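Local coordinates for protein quinone oxidoreductase (Coxiella burnetii, PDB 3TQH) that binds NADPH and probably reduces quinones with it, as a member of the medium-chain dehydrogenase/reductase superfamily, at residues K8-D13 and K19-V24; K61-N66 and D103-Y108; G97-P102 and E110-S115. All coordinates share one frame; numbering follows the deposited sequence.

Interaction 1: K8-D13 and K19-V24; sequences KAIQFD and KVLKLV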
ATOM      1  N   LYS A   8     -24.499   1.913   0.639  1.00 26.18           N
ATOM      2  CA  LYS A   8     -23.958   1.058  -0.422  1.00 24.86           C
ATOM      3  C   LYS A   8     -22.532   0.640  -0.055  1.00 21.84           C
ATOM      4  O   LYS A   8     -21.738   1.458   0.422  1.00 20.14           O
ATOM      5  CB  LYS A   8     -23.953   1.790  -1.769  1.00 25.21           C
ATOM      6  CG  LYS A   8     -25.310   2.375  -2.184  1.00 28.93           C
ATOM      7  CD  LYS A   8     -25.202   3.182  -3.490  1.00 30.71           C
ATOM      8  CE  LYS A   8     -26.549   3.754  -3.943  1.00 34.28           C
ATOM      9  NZ  LYS A   8     -26.957   4.973  -3.179  1.00 35.68           N
ATOM     10  N   ALA A   9     -22.216  -0.631  -0.281  1.00 20.92           N
ATOM     11  CA  ALA A   9     -20.884  -1.167  -0.001  1.00 18.84           C
ATOM     12  C   ALA A   9     -20.584  -2.392  -0.861  1.00 18.59           C
ATOM     13  O   ALA A   9     -21.495  -3.123  -1.244  1.00 20.22           O
ATOM     14  CB  ALA A   9     -20.764  -1.520   1.464  1.00 18.67           C
ATOM     15  N   ILE A  10     -19.308  -2.600  -1.179  1.00 16.97           N
ATOM     16  CA  ILE A  10     -18.886  -3.789  -1.912  1.00 16.89           C
ATOM     17  C   ILE A  10     -18.672  -4.917  -0.915  1.00 17.15           C
ATOM     18  O   ILE A  10     -17.958  -4.755   0.064  1.00 16.84           O
ATOM     19  CB  ILE A  10     -17.582  -3.559  -2.711  1.00 15.40           C
ATOM     20  CG1 ILE A  10     -17.821  -2.578  -3.871  1.00 15.63           C
ATOM     21  CG2 ILE A  10     -17.029  -4.886  -3.246  1.00 15.56           C
ATOM     22  CD1 ILE A  10     -18.717  -3.111  -4.967  1.00 16.17           C
ATOM     23  N   GLN A  11     -19.312  -6.054  -1.154  1.00 18.49           N
ATOM     24  CA  GLN A  11     -19.074  -7.239  -0.342  1.00 18.91           C
ATOM     25  C   GLN A  11     -18.810  -8.428  -1.231  1.00 19.15           C
ATOM     26  O   GLN A  11     -19.054  -8.375  -2.431  1.00 19.64           O
ATOM     27  CB  GLN A  11     -20.264  -7.513   0.575  1.00 20.76           C
ATOM     28  CG  GLN A  11     -20.240  -6.656   1.831  1.00 20.96           C
ATOM     29  CD  GLN A  11     -21.472  -6.804   2.698  1.00 22.99           C
ATOM     30  OE1 GLN A  11     -21.639  -6.053   3.653  1.00 24.95           O
ATOM     31  NE2 GLN A  11     -22.342  -7.758   2.375  1.00 24.02           N
ATOM     32  N   PHE A  12     -18.279  -9.488  -0.638  1.00 19.49           N
ATOM     33  CA  PHE A  12     -18.188 -10.777  -1.305  1.00 20.42           C
ATOM     34  C   PHE A  12     -18.681 -11.850  -0.339  1.00 22.60           C
ATOM     35  O   PHE A  12     -18.437 -11.765   0.861  1.00 22.61           O
ATOM     36  CB  PHE A  12     -16.762 -11.048  -1.824  1.00 19.00           C
ATOM     37  CG  PHE A  12     -15.705 -11.162  -0.745  1.00 17.78           C
ATOM     38  CD1 PHE A  12     -15.156 -12.396  -0.421  1.00 18.51           C
ATOM     39  CD2 PHE A  12     -15.232 -10.036  -0.083  1.00 16.36           C
ATOM     40  CE1 PHE A  12     -14.174 -12.513   0.562  1.00 18.08           C
ATOM     41  CE2 PHE A  12     -14.255 -10.143   0.906  1.00 15.45           C
ATOM     42  CZ  PHE A  12     -13.727 -11.385   1.227  1.00 16.62           C
ATOM     43  N   ASP A  13     -19.398 -12.836  -0.875  1.00 24.73           N
ATOM     44  CA  ASP A  13     -19.987 -13.916  -0.088  1.00 27.31           C
ATOM     45  C   ASP A  13     -19.101 -15.158  -0.059  1.00 27.80           C
ATOM     46  O   ASP A  13     -19.252 -16.014   0.808  1.00 29.45           O
ATOM     47  CB  ASP A  13     -21.356 -14.292  -0.663  1.00 29.80           C
ATOM     48  CG  ASP A  13     -22.362 -13.157  -0.576  1.00 31.02           C
ATOM     49  OD1 ASP A  13     -21.938 -11.999  -0.362  1.00 30.87           O
ATOM     50  OD2 ASP A  13     -23.579 -13.421  -0.721  1.00 34.58           O
ATOM     51  N   LYS A  19     -15.384 -11.519 -10.019  1.00 21.92           N
ATOM     52  CA  LYS A  19     -16.842 -11.533 -10.203  1.00 23.89           C
ATOM     53  C   LYS A  19     -17.648 -11.706  -8.906  1.00 23.98           C
ATOM     54  O   LYS A  19     -18.854 -11.426  -8.898  1.00 25.20           O
ATOM     55  CB  LYS A  19     -17.263 -12.646 -11.183  1.00 26.55           C
ATOM     56  CG  LYS A  19     -17.210 -12.277 -12.670  1.00 28.75           C
ATOM     57  CD  LYS A  19     -18.095 -13.215 -13.499  1.00 32.89           C
ATOM     58  CE  LYS A  19     -17.782 -13.133 -14.995  1.00 35.01           C
ATOM     59  NZ  LYS A  19     -18.807 -13.846 -15.832  1.00 37.74           N
ATOM     60  N   VAL A  20     -17.004 -12.184  -7.836  1.00 22.77           N
ATOM     61  CA  VAL A  20     -17.688 -12.394  -6.544  1.00 23.01           C
ATOM     62  C   VAL A  20     -17.961 -11.094  -5.783  1.00 21.67           C
ATOM     63  O   VAL A  20     -18.700 -11.096  -4.802  1.00 22.39           O
ATOM     64  CB  VAL A  20     -16.915 -13.362  -5.598  1.00 22.80           C
ATOM     65  CG1 VAL A  20     -16.681 -14.701  -6.275  1.00 24.08           C
ATOM     66  CG2 VAL A  20     -15.607 -12.749  -5.136  1.00 20.27           C
ATOM     67  N   LEU A  21     -17.359  -9.994  -6.226  1.00 20.08           N
ATOM     68  CA  LEU A  21     -17.626  -8.685  -5.641  1.00 19.05           C
ATOM     69  C   LEU A  21     -19.003  -8.189  -6.067  1.00 20.80           C
ATOM     70  O   LEU A  21     -19.348  -8.262  -7.243  1.00 22.12           O
ATOM     71  CB  LEU A  21     -16.569  -7.682  -6.083  1.00 17.12           C
ATOM     72  CG  LEU A  21     -15.138  -7.914  -5.603  1.00 14.89           C
ATOM     73  CD1 LEU A  21     -14.277  -6.735  -6.011  1.00 13.59           C
ATOM     74  CD2 LEU A  21     -15.076  -8.102  -4.115  1.00 13.66           C
ATOM     75  N   LYS A  22     -19.779  -7.688  -5.110  1.00 21.31           N
ATOM     76  CA  LYS A  22     -21.126  -7.184  -5.384  1.00 23.41           C
ATOM     77  C   LYS A  22     -21.350  -5.835  -4.705  1.00 22.73           C
ATOM     78  O   LYS A  22     -20.915  -5.627  -3.569  1.00 21.44           O
ATOM     79  CB  LYS A  22     -22.186  -8.164  -4.876  1.00 25.67           C
ATOM     80  CG  LYS A  22     -21.871  -9.636  -5.110  1.00 27.57           C
ATOM     81  CD  LYS A  22     -23.042 -10.532  -4.702  1.00 31.49           C
ATOM     82  CE  LYS A  22     -23.131 -10.698  -3.190  1.00 31.92           C
ATOM     83  NZ  LYS A  22     -24.494 -11.110  -2.761  1.00 35.27           N
ATOM     84  N   LEU A  23     -22.029  -4.930  -5.406  1.00 23.70           N
ATOM     85  CA  LEU A  23     -22.494  -3.685  -4.805  1.00 23.86           C
ATOM     86  C   LEU A  23     -23.786  -4.023  -4.079  1.00 25.76           C
ATOM     87  O   LEU A  23     -24.756  -4.445  -4.697  1.00 27.81           O
ATOM     88  CB  LEU A  23     -22.726  -2.605  -5.869  1.00 24.48           C
ATOM     89  CG  LEU A  23     -22.973  -1.175  -5.370  1.00 24.34           C
ATOM     90  CD1 LEU A  23     -21.730  -0.616  -4.703  1.00 22.14           C
ATOM     91  CD2 LEU A  23     -23.407  -0.274  -6.512  1.00 25.41           C
ATOM     92  N   VAL A  24     -23.780  -3.842  -2.761  1.00 25.43           N
ATOM     93  CA  VAL A  24     -24.832  -4.353  -1.886  1.00 27.35           C
ATOM     94  C   VAL A  24     -25.327  -3.264  -0.937  1.00 27.65           C
ATOM     95  O   VAL A  24     -24.559  -2.400  -0.511  1.00 26.14           O
ATOM     96  CB  VAL A  24     -24.296  -5.572  -1.072  1.00 27.06           C
ATOM     97  CG1 VAL A  24     -25.001  -5.720   0.264  1.00 28.37           C
ATOM     98  CG2 VAL A  24     -24.417  -6.846  -1.883  1.00 28.06           C
TER
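A9 with V24 and Q11 with K22 form the antiparallel hydrogen-bonded pairs of a beta hairpin, and I10 with L23 is the non-hydrogen-bonded pair between them; the axes of strands 8-12 and 21-24 approach to 4.6 Å and run at 145° to each other, so the ladder is twisted. Four N-H...O bonds hold it, the shortest from V24 N to A9 O at 2.8 Å. K22 O is used twice. It accepts Q11 N and also lies 3.2 Å from I10 CA in a CA-H...O contact.

I10, L21 and L23 share one face of the hairpin. I10 serves both leucines with different branches. Its CG2 meets L21 CD2 at 3.9 Å, the two side chains crossing at about a right angle. Its CD1 lies 3.9 Å from L23 CD1. F12 touches mainly with CB, which lies 3.9 Å from V20 CG2 and also packs on L21 CD2; that methyl sits oblique to the F12 ring, which otherwise extends past the hairpin.

A9, Q11, K22 and V24 take the other face. The amide end of Q11 reaches V24, with NE2 4.0 Å from CG1. K22 bends at its third torsion (chi3 -77°), which brings NZ across to D13. K22 NZ lies 3.2 Å from D13 OD2 in a salt bridge, approaching from above the carboxylate plane, 45° out of it. The bridge lies near the turn of the hairpin and involves two exposed residues.

Helix 300-308 covers the I10 and L21 face through A300, V301 and H304. R53 of helix 47-53 touches V20 and L21. The far edge of strand 6-12 bonds through its backbone to S69, Y108 and E110, which ties the hairpin to the S69 loop and the segment leading into strand 111-114.

Interaction 2: K61-N66 and D103-Y108; sequences KKLKNN and DHPCCY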
ATOM      1  N   LYS A  61      -7.944 -16.251   6.184  1.00 32.76           N
ATOM      2  CA  LYS A  61      -8.017 -17.292   7.214  1.00 36.38           C
ATOM      3  C   LYS A  61      -9.025 -16.917   8.306  1.00 37.48           C
ATOM      4  O   LYS A  61      -9.830 -17.748   8.729  1.00 39.86           O
ATOM      5  CB  LYS A  61      -6.630 -17.509   7.843  1.00 37.85           C
ATOM      6  CG  LYS A  61      -6.396 -18.881   8.472  1.00 42.56           C
ATOM      7  CD  LYS A  61      -5.607 -19.815   7.544  1.00 44.15           C
ATOM      8  CE  LYS A  61      -5.190 -21.099   8.254  1.00 48.32           C
ATOM      9  NZ  LYS A  61      -6.353 -21.901   8.726  1.00 51.29           N
ATOM     10  N   LYS A  62      -8.974 -15.662   8.752  1.00 36.17           N
ATOM     11  CA  LYS A  62      -9.864 -15.161   9.813  1.00 37.30           C
ATOM     12  C   LYS A  62     -11.296 -14.902   9.324  1.00 36.20           C
ATOM     13  O   LYS A  62     -12.252 -15.095  10.076  1.00 38.17           O
ATOM     14  CB  LYS A  62      -9.306 -13.865  10.409  1.00 36.37           C
ATOM     15  CG  LYS A  62      -7.937 -13.992  11.081  1.00 38.69           C
ATOM     16  CD  LYS A  62      -8.038 -14.347  12.570  1.00 43.39           C
ATOM     17  CE  LYS A  62      -6.759 -13.972  13.326  1.00 45.10           C
ATOM     18  NZ  LYS A  62      -6.444 -12.501  13.211  1.00 42.97           N
ATOM     19  N   LEU A  63     -11.438 -14.452   8.077  1.00 33.28           N
ATOM     20  CA  LEU A  63     -12.755 -14.200   7.482  1.00 32.56           C
ATOM     21  C   LEU A  63     -13.441 -15.466   6.968  1.00 34.42           C
ATOM     22  O   LEU A  63     -14.595 -15.404   6.549  1.00 34.58           O
ATOM     23  CB  LEU A  63     -12.646 -13.211   6.314  1.00 29.57           C
ATOM     24  CG  LEU A  63     -12.349 -11.744   6.602  1.00 27.56           C
ATOM     25  CD1 LEU A  63     -12.224 -10.987   5.292  1.00 25.54           C
ATOM     26  CD2 LEU A  63     -13.433 -11.133   7.465  1.00 29.01           C
ATOM     27  N   LYS A  64     -12.733 -16.598   6.990  1.00 35.99           N
ATOM     28  CA  LYS A  64     -13.228 -17.872   6.446  1.00 38.06           C
ATOM     29  C   LYS A  64     -14.655 -18.223   6.872  1.00 40.03           C
ATOM     30  O   LYS A  64     -15.483 -18.581   6.032  1.00 40.55           O
ATOM     31  CB  LYS A  64     -12.262 -19.010   6.825  1.00 40.41           C
ATOM     32  CG  LYS A  64     -12.800 -20.438   6.673  1.00 44.30           C
ATOM     33  CD  LYS A  64     -11.660 -21.467   6.751  1.00 47.07           C
ATOM     34  CE  LYS A  64     -12.018 -22.678   7.615  1.00 52.26           C
ATOM     35  NZ  LYS A  64     -13.090 -23.539   7.039  1.00 54.88           N
ATOM     36  N   ASN A  65     -14.935 -18.117   8.168  1.00 41.40           N
ATOM     37  CA  ASN A  65     -16.256 -18.447   8.704  1.00 43.61           C
ATOM     38  C   ASN A  65     -17.090 -17.201   9.024  1.00 41.77           C
ATOM     39  O   ASN A  65     -18.069 -17.285   9.762  1.00 44.02           O
ATOM     40  CB  ASN A  65     -16.108 -19.332   9.953  1.00 47.37           C
ATOM     41  CG  ASN A  65     -15.963 -20.811   9.615  1.00 50.79           C
ATOM     42  OD1 ASN A  65     -14.872 -21.383   9.709  1.00 51.86           O
ATOM     43  ND2 ASN A  65     -17.070 -21.439   9.224  1.00 53.36           N
ATOM     44  N   ASN A  66     -16.723 -16.059   8.450  1.00 37.85           N
ATOM     45  CA  ASN A  66     -17.350 -14.780   8.798  1.00 36.32           C
ATOM     46  C   ASN A  66     -17.784 -13.937   7.592  1.00 33.17           C
ATOM     47  O   ASN A  66     -17.934 -12.720   7.703  1.00 31.80           O
ATOM     48  CB  ASN A  66     -16.404 -13.971   9.698  1.00 35.53           C
ATOM     49  CG  ASN A  66     -16.262 -14.572  11.089  1.00 39.44           C
ATOM     50  OD1 ASN A  66     -15.521 -15.539  11.294  1.00 41.93           O
ATOM     51  ND2 ASN A  66     -16.977 -14.001  12.053  1.00 41.63           N
ATOM     52  N   ASP A 103      -8.433  -7.196  10.390  1.00 24.94           N
ATOM     53  CA  ASP A 103      -9.447  -8.265  10.393  1.00 26.41           C
ATOM     54  C   ASP A 103     -10.856  -7.859   9.935  1.00 25.67           C
ATOM     55  O   ASP A 103     -11.711  -8.726   9.753  1.00 26.45           O
ATOM     56  CB  ASP A 103      -9.515  -8.912  11.785  1.00 29.41           C
ATOM     57  CG  ASP A 103      -8.259  -9.715  12.124  1.00 31.94           C
ATOM     58  OD1 ASP A 103      -7.477 -10.044  11.199  1.00 32.23           O
ATOM     59  OD2 ASP A 103      -8.054 -10.027  13.319  1.00 35.44           O
ATOM     60  N   HIS A 104     -11.100  -6.562   9.734  1.00 24.37           N
ATOM     61  CA  HIS A 104     -12.424  -6.088   9.329  1.00 23.98           C
ATOM     62  C   HIS A 104     -12.359  -5.110   8.158  1.00 21.50           C
ATOM     63  O   HIS A 104     -12.794  -3.967   8.284  1.00 21.16           O
ATOM     64  CB  HIS A 104     -13.132  -5.431  10.519  1.00 25.55           C
ATOM     65  CG  HIS A 104     -13.281  -6.329  11.706  1.00 29.25           C
ATOM     66  ND1 HIS A 104     -14.148  -7.401  11.723  1.00 32.95           N
ATOM     67  CD2 HIS A 104     -12.676  -6.316  12.918  1.00 32.23           C
ATOM     68  CE1 HIS A 104     -14.074  -8.010  12.895  1.00 35.06           C
ATOM     69  NE2 HIS A 104     -13.187  -7.371  13.638  1.00 35.51           N
ATOM     70  N   PRO A 105     -11.827  -5.556   7.004  1.00 20.17           N
ATOM     71  CA  PRO A 105     -11.724  -4.653   5.846  1.00 18.32           C
ATOM     72  C   PRO A 105     -13.107  -4.172   5.415  1.00 18.11           C
ATOM     73  O   PRO A 105     -14.059  -4.951   5.443  1.00 19.01           O
ATOM     74  CB  PRO A 105     -11.073  -5.524   4.770  1.00 17.80           C
ATOM     75  CG  PRO A 105     -11.345  -6.933   5.191  1.00 19.47           C
ATOM     76  CD  PRO A 105     -11.368  -6.919   6.685  1.00 20.60           C
ATOM     77  N   CYS A 106     -13.212  -2.899   5.038  1.00 17.14           N
ATOM     78  CA  CYS A 106     -14.515  -2.229   5.012  1.00 17.51           C
ATOM     79  C   CYS A 106     -14.618  -0.926   4.212  1.00 16.03           C
ATOM     80  O   CYS A 106     -15.664  -0.285   4.243  1.00 16.80           O
ATOM     81  CB  CYS A 106     -14.897  -1.907   6.458  1.00 18.78           C
ATOM     82  SG  CYS A 106     -13.741  -0.725   7.231  1.00 19.99           S
ATOM     83  N   CYS A 107     -13.571  -0.530   3.496  1.00 14.33           N
ATOM     84  CA  CYS A 107     -13.506   0.818   2.938  1.00 13.41           C
ATOM     85  C   CYS A 107     -14.136   0.993   1.546  1.00 13.20           C
ATOM     86  O   CYS A 107     -14.422   2.127   1.151  1.00 13.06           O
ATOM     87  CB  CYS A 107     -12.063   1.315   2.928  1.00 12.78           C
ATOM     88  SG  CYS A 107     -11.377   1.658   4.556  1.00 12.95           S
ATOM     89  N   TYR A 108     -14.342  -0.096   0.797  1.00 12.98           N
ATOM     90  CA  TYR A 108     -15.123  -0.023  -0.447  1.00 13.11           C
ATOM     91  C   TYR A 108     -16.584   0.199  -0.046  1.00 14.22           C
ATOM     92  O   TYR A 108     -17.407  -0.717  -0.141  1.00 14.97           O
ATOM     93  CB  TYR A 108     -15.048  -1.318  -1.266  1.00 13.05           C
ATOM     94  CG  TYR A 108     -13.698  -1.774  -1.793  1.00 11.48           C
ATOM     95  CD1 TYR A 108     -12.496  -1.195  -1.382  1.00  9.87           C
ATOM     96  CD2 TYR A 108     -13.634  -2.846  -2.681  1.00 10.63           C
ATOM     97  CE1 TYR A 108     -11.275  -1.662  -1.871  1.00  8.62           C
ATOM     98  CE2 TYR A 108     -12.427  -3.315  -3.168  1.00  9.54           C
ATOM     99  CZ  TYR A 108     -11.253  -2.726  -2.761  1.00  8.66           C
ATOM    100  OH  TYR A 108     -10.065  -3.218  -3.253  1.00  7.62           O
TER
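K62 and D103 meet at the ends of their side chains, and the two chains cross obliquely. K62 NZ lies 3.0 Å from D103 OD2 in a salt bridge. It approaches on the syn side, 26° out of the carboxylate plane. A weak second bond runs from K62 NZ to D103 OD1 at 3.3 Å, so both oxygens share one ammonium group. The lysine is not extended. It bends at the second torsion (chi2 -90°) and again at the fourth, and this folds NZ onto the acid.

L63 makes the apolar half of the contact. Its two methyls find different partners. CD1 points at the proline ring of P105, 4.1 Å from CG. CD2 lies 3.7 Å from D103 O. Thus the leucine is buried against the loop while the neighbouring lysine bridges to it at the surface. L63 also opens a type I beta turn that ends at N66, closed by the bond from N66 N to L63 O.

Within the GroES-like domain the contact joins the weakly bonded last turn of helix 58-63 to the loop between strands 94-98 and 111-114. S69 also touches L63, and Y73, just before strand 74-82, packs on P105.

Interaction 3: G97-P102 and E110-S115; sequences GIAGFP and EYVCAS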
ATOM      1  N   GLY A  97      -6.925   8.022   6.517  1.00 16.44           N
ATOM      2  CA  GLY A  97      -6.293   6.982   7.293  1.00 16.67           C
ATOM      3  C   GLY A  97      -6.677   5.579   6.897  1.00 15.78           C
ATOM      4  O   GLY A  97      -7.009   5.313   5.734  1.00 14.92           O
ATOM      5  N   ILE A  98      -6.612   4.691   7.889  1.00 16.34           N
ATOM      6  CA  ILE A  98      -6.834   3.263   7.715  1.00 15.96           C
ATOM      7  C   ILE A  98      -7.997   2.857   8.601  1.00 16.46           C
ATOM      8  O   ILE A  98      -8.072   3.281   9.752  1.00 17.98           O
ATOM      9  CB  ILE A  98      -5.593   2.427   8.158  1.00 16.75           C
ATOM     10  CG1 ILE A  98      -4.315   2.925   7.482  1.00 17.01           C
ATOM     11  CG2 ILE A  98      -5.795   0.949   7.844  1.00 16.33           C
ATOM     12  CD1 ILE A  98      -4.341   2.792   6.002  1.00 17.10           C
ATOM     13  N   ALA A  99      -8.886   2.020   8.084  1.00 15.84           N
ATOM     14  CA  ALA A  99     -10.019   1.540   8.867  1.00 16.78           C
ATOM     15  C   ALA A  99     -10.127   0.017   8.804  1.00 16.99           C
ATOM     16  O   ALA A  99      -9.961  -0.590   7.746  1.00 16.24           O
ATOM     17  CB  ALA A  99     -11.309   2.196   8.386  1.00 16.29           C
ATOM     18  N   GLY A 100     -10.396  -0.594   9.951  1.00 18.56           N
ATOM     19  CA  GLY A 100     -10.653  -2.026  10.026  1.00 19.30           C
ATOM     20  C   GLY A 100      -9.452  -2.916   9.785  1.00 19.26           C
ATOM     21  O   GLY A 100      -9.613  -4.091   9.476  1.00 19.43           O
ATOM     22  N   PHE A 101      -8.249  -2.372   9.937  1.00 19.54           N
ATOM     23  CA  PHE A 101      -7.041  -3.133   9.645  1.00 20.11           C
ATOM     24  C   PHE A 101      -6.630  -3.946  10.858  1.00 22.46           C
ATOM     25  O   PHE A 101      -6.544  -3.399  11.953  1.00 23.71           O
ATOM     26  CB  PHE A 101      -5.885  -2.226   9.214  1.00 19.55           C
ATOM     27  CG  PHE A 101      -4.620  -2.975   8.883  1.00 20.39           C
ATOM     28  CD1 PHE A 101      -4.447  -3.554   7.632  1.00 19.79           C
ATOM     29  CD2 PHE A 101      -3.607  -3.115   9.830  1.00 23.03           C
ATOM     30  CE1 PHE A 101      -3.280  -4.254   7.324  1.00 20.72           C
ATOM     31  CE2 PHE A 101      -2.438  -3.810   9.532  1.00 23.47           C
ATOM     32  CZ  PHE A 101      -2.274  -4.381   8.278  1.00 22.50           C
ATOM     33  N   PRO A 102      -6.373  -5.256  10.669  1.00 23.46           N
ATOM     34  CA  PRO A 102      -6.499  -6.029   9.423  1.00 22.40           C
ATOM     35  C   PRO A 102      -7.781  -6.867   9.280  1.00 22.89           C
ATOM     36  O   PRO A 102      -8.167  -7.206   8.160  1.00 21.71           O
ATOM     37  CB  PRO A 102      -5.292  -6.961   9.492  1.00 23.62           C
ATOM     38  CG  PRO A 102      -5.122  -7.226  10.944  1.00 25.94           C
ATOM     39  CD  PRO A 102      -5.670  -6.033  11.704  1.00 25.70           C
ATOM     40  N   GLU A 110     -19.643   3.577   1.493  1.00 17.86           N
ATOM     41  CA  GLU A 110     -19.993   4.980   1.680  1.00 18.70           C
ATOM     42  C   GLU A 110     -19.695   5.490   3.096  1.00 18.56           C
ATOM     43  O   GLU A 110     -19.536   6.691   3.301  1.00 18.87           O
ATOM     44  CB  GLU A 110     -21.475   5.183   1.355  1.00 20.84           C
ATOM     45  CG  GLU A 110     -21.819   4.962  -0.115  1.00 22.01           C
ATOM     46  CD  GLU A 110     -23.291   5.194  -0.422  1.00 25.41           C
ATOM     47  OE1 GLU A 110     -24.154   4.843   0.415  1.00 26.37           O
ATOM     48  OE2 GLU A 110     -23.588   5.720  -1.513  1.00 28.80           O
ATOM     49  N   TYR A 111     -19.646   4.580   4.068  1.00 18.35           N
ATOM     50  CA  TYR A 111     -19.334   4.926   5.457  1.00 18.67           C
ATOM     51  C   TYR A 111     -18.386   3.903   6.067  1.00 17.88           C
ATOM     52  O   TYR A 111     -18.506   2.700   5.810  1.00 17.89           O
ATOM     53  CB  TYR A 111     -20.605   5.001   6.310  1.00 20.27           C
ATOM     54  CG  TYR A 111     -21.571   6.069   5.865  1.00 21.73           C
ATOM     55  CD1 TYR A 111     -21.524   7.350   6.413  1.00 22.73           C
ATOM     56  CD2 TYR A 111     -22.525   5.807   4.886  1.00 22.28           C
ATOM     57  CE1 TYR A 111     -22.408   8.342   5.995  1.00 24.00           C
ATOM     58  CE2 TYR A 111     -23.407   6.786   4.462  1.00 23.78           C
ATOM     59  CZ  TYR A 111     -23.347   8.052   5.019  1.00 24.72           C
ATOM     60  OH  TYR A 111     -24.227   9.025   4.600  1.00 26.83           O
ATOM     61  N   VAL A 112     -17.446   4.384   6.875  1.00 17.55           N
ATOM     62  CA  VAL A 112     -16.574   3.505   7.648  1.00 17.23           C
ATOM     63  C   VAL A 112     -16.522   3.932   9.109  1.00 18.47           C
ATOM     64  O   VAL A 112     -16.774   5.089   9.444  1.00 18.64           O
ATOM     65  CB  VAL A 112     -15.138   3.456   7.084  1.00 15.68           C
ATOM     66  CG1 VAL A 112     -15.150   2.936   5.661  1.00 14.99           C
ATOM     67  CG2 VAL A 112     -14.466   4.827   7.158  1.00 15.91           C
ATOM     68  N   CYS A 113     -16.211   2.967   9.965  1.00 19.29           N
ATOM     69  CA  CYS A 113     -15.950   3.216  11.375  1.00 21.02           C
ATOM     70  C   CYS A 113     -14.440   3.258  11.550  1.00 20.41           C
ATOM     71  O   CYS A 113     -13.729   2.428  10.986  1.00 19.50           O
ATOM     72  CB  CYS A 113     -16.565   2.106  12.233  1.00 22.50           C
ATOM     73  SG  CYS A 113     -16.067   2.104  13.960  1.00 25.75           S
ATOM     74  N   ALA A 114     -13.948   4.224  12.320  1.00 21.33           N
ATOM     75  CA  ALA A 114     -12.509   4.353  12.552  1.00 21.20           C
ATOM     76  C   ALA A 114     -12.182   4.892  13.944  1.00 23.18           C
ATOM     77  O   ALA A 114     -12.977   5.608  14.562  1.00 24.27           O
ATOM     78  CB  ALA A 114     -11.889   5.242  11.493  1.00 19.83           C
ATOM     79  N   SER A 115     -10.998   4.525  14.422  1.00 23.80           N
ATOM     80  CA  SER A 115     -10.464   5.022  15.677  1.00 25.85           C
ATOM     81  C   SER A 115      -9.678   6.295  15.386  1.00 25.68           C
ATOM     82  O   SER A 115      -9.093   6.424  14.313  1.00 24.60           O
ATOM     83  CB  SER A 115      -9.552   3.967  16.308  1.00 26.89           C
ATOM     84  OG  SER A 115      -8.899   4.464  17.467  1.00 29.67           O
TER
HETATM   85  O   HOH W   1     -11.198   0.830  12.296  1.00 20.49           O
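The C113 peptide carbonyl is the flat group that A99 meets across the contact: A99 CB lies 3.6 Å from C113 O. Away from this meeting point, the F101 ring carries P102 CB over the centre of one face, 3.8 Å above the plane. The same ring packs edge-to-face with Y73 and makes a cation-pi contact with K268, an NADPH-binding residue.

A99 is the hub of the contact. Its CB points toward strand 111-114 and touches three successive residues there. V112 CB is 4.2 Å away and A114 CB 4.4 Å away, with the C113 carbonyl between them. A single methyl thus makes the direct contact between two backbones that are not paired as strands; the CA atoms of A99 and A114 are 5.3 Å apart.

One water bridges the polar groups. It accepts from G100 N at 2.9 Å and donates to C113 O at 3.3 Å. This gives the G100 amide a partner two residues after strand 94-98 ends, where G100 turns the chain with a positive phi of 70°.

The contact is buried in the GroES-like domain. F75 of strand 74-82 touches A99, V112 and A114. I38 and V40 of strand 36-44 pack on V112, and P135 and T136 of helix 135-147 lie against I98.

How the interactions relate
From the N terminus, interaction 1 comes first and closes a short local hairpin, strand 6-12 with strand 21-27. It is complete before the other two begin. Interactions 2 and 3 cross: 61-66 opens, 97-102 follows, then 103-108 closes interaction 2 and 110-115 closes interaction 3. Interaction 2 thereby closes a long loop that holds strands 74-82 and 94-98, whereas interaction 3 closes the short connection 103-109. The three also touch. I10 N is probably bonded to Y108 O, and K8 N to E110 OE1. C106 and C107 pack on A99 and V112. Hairpin, helix 58-63 and GroES-like sheet are thus tied together through residues 103-110.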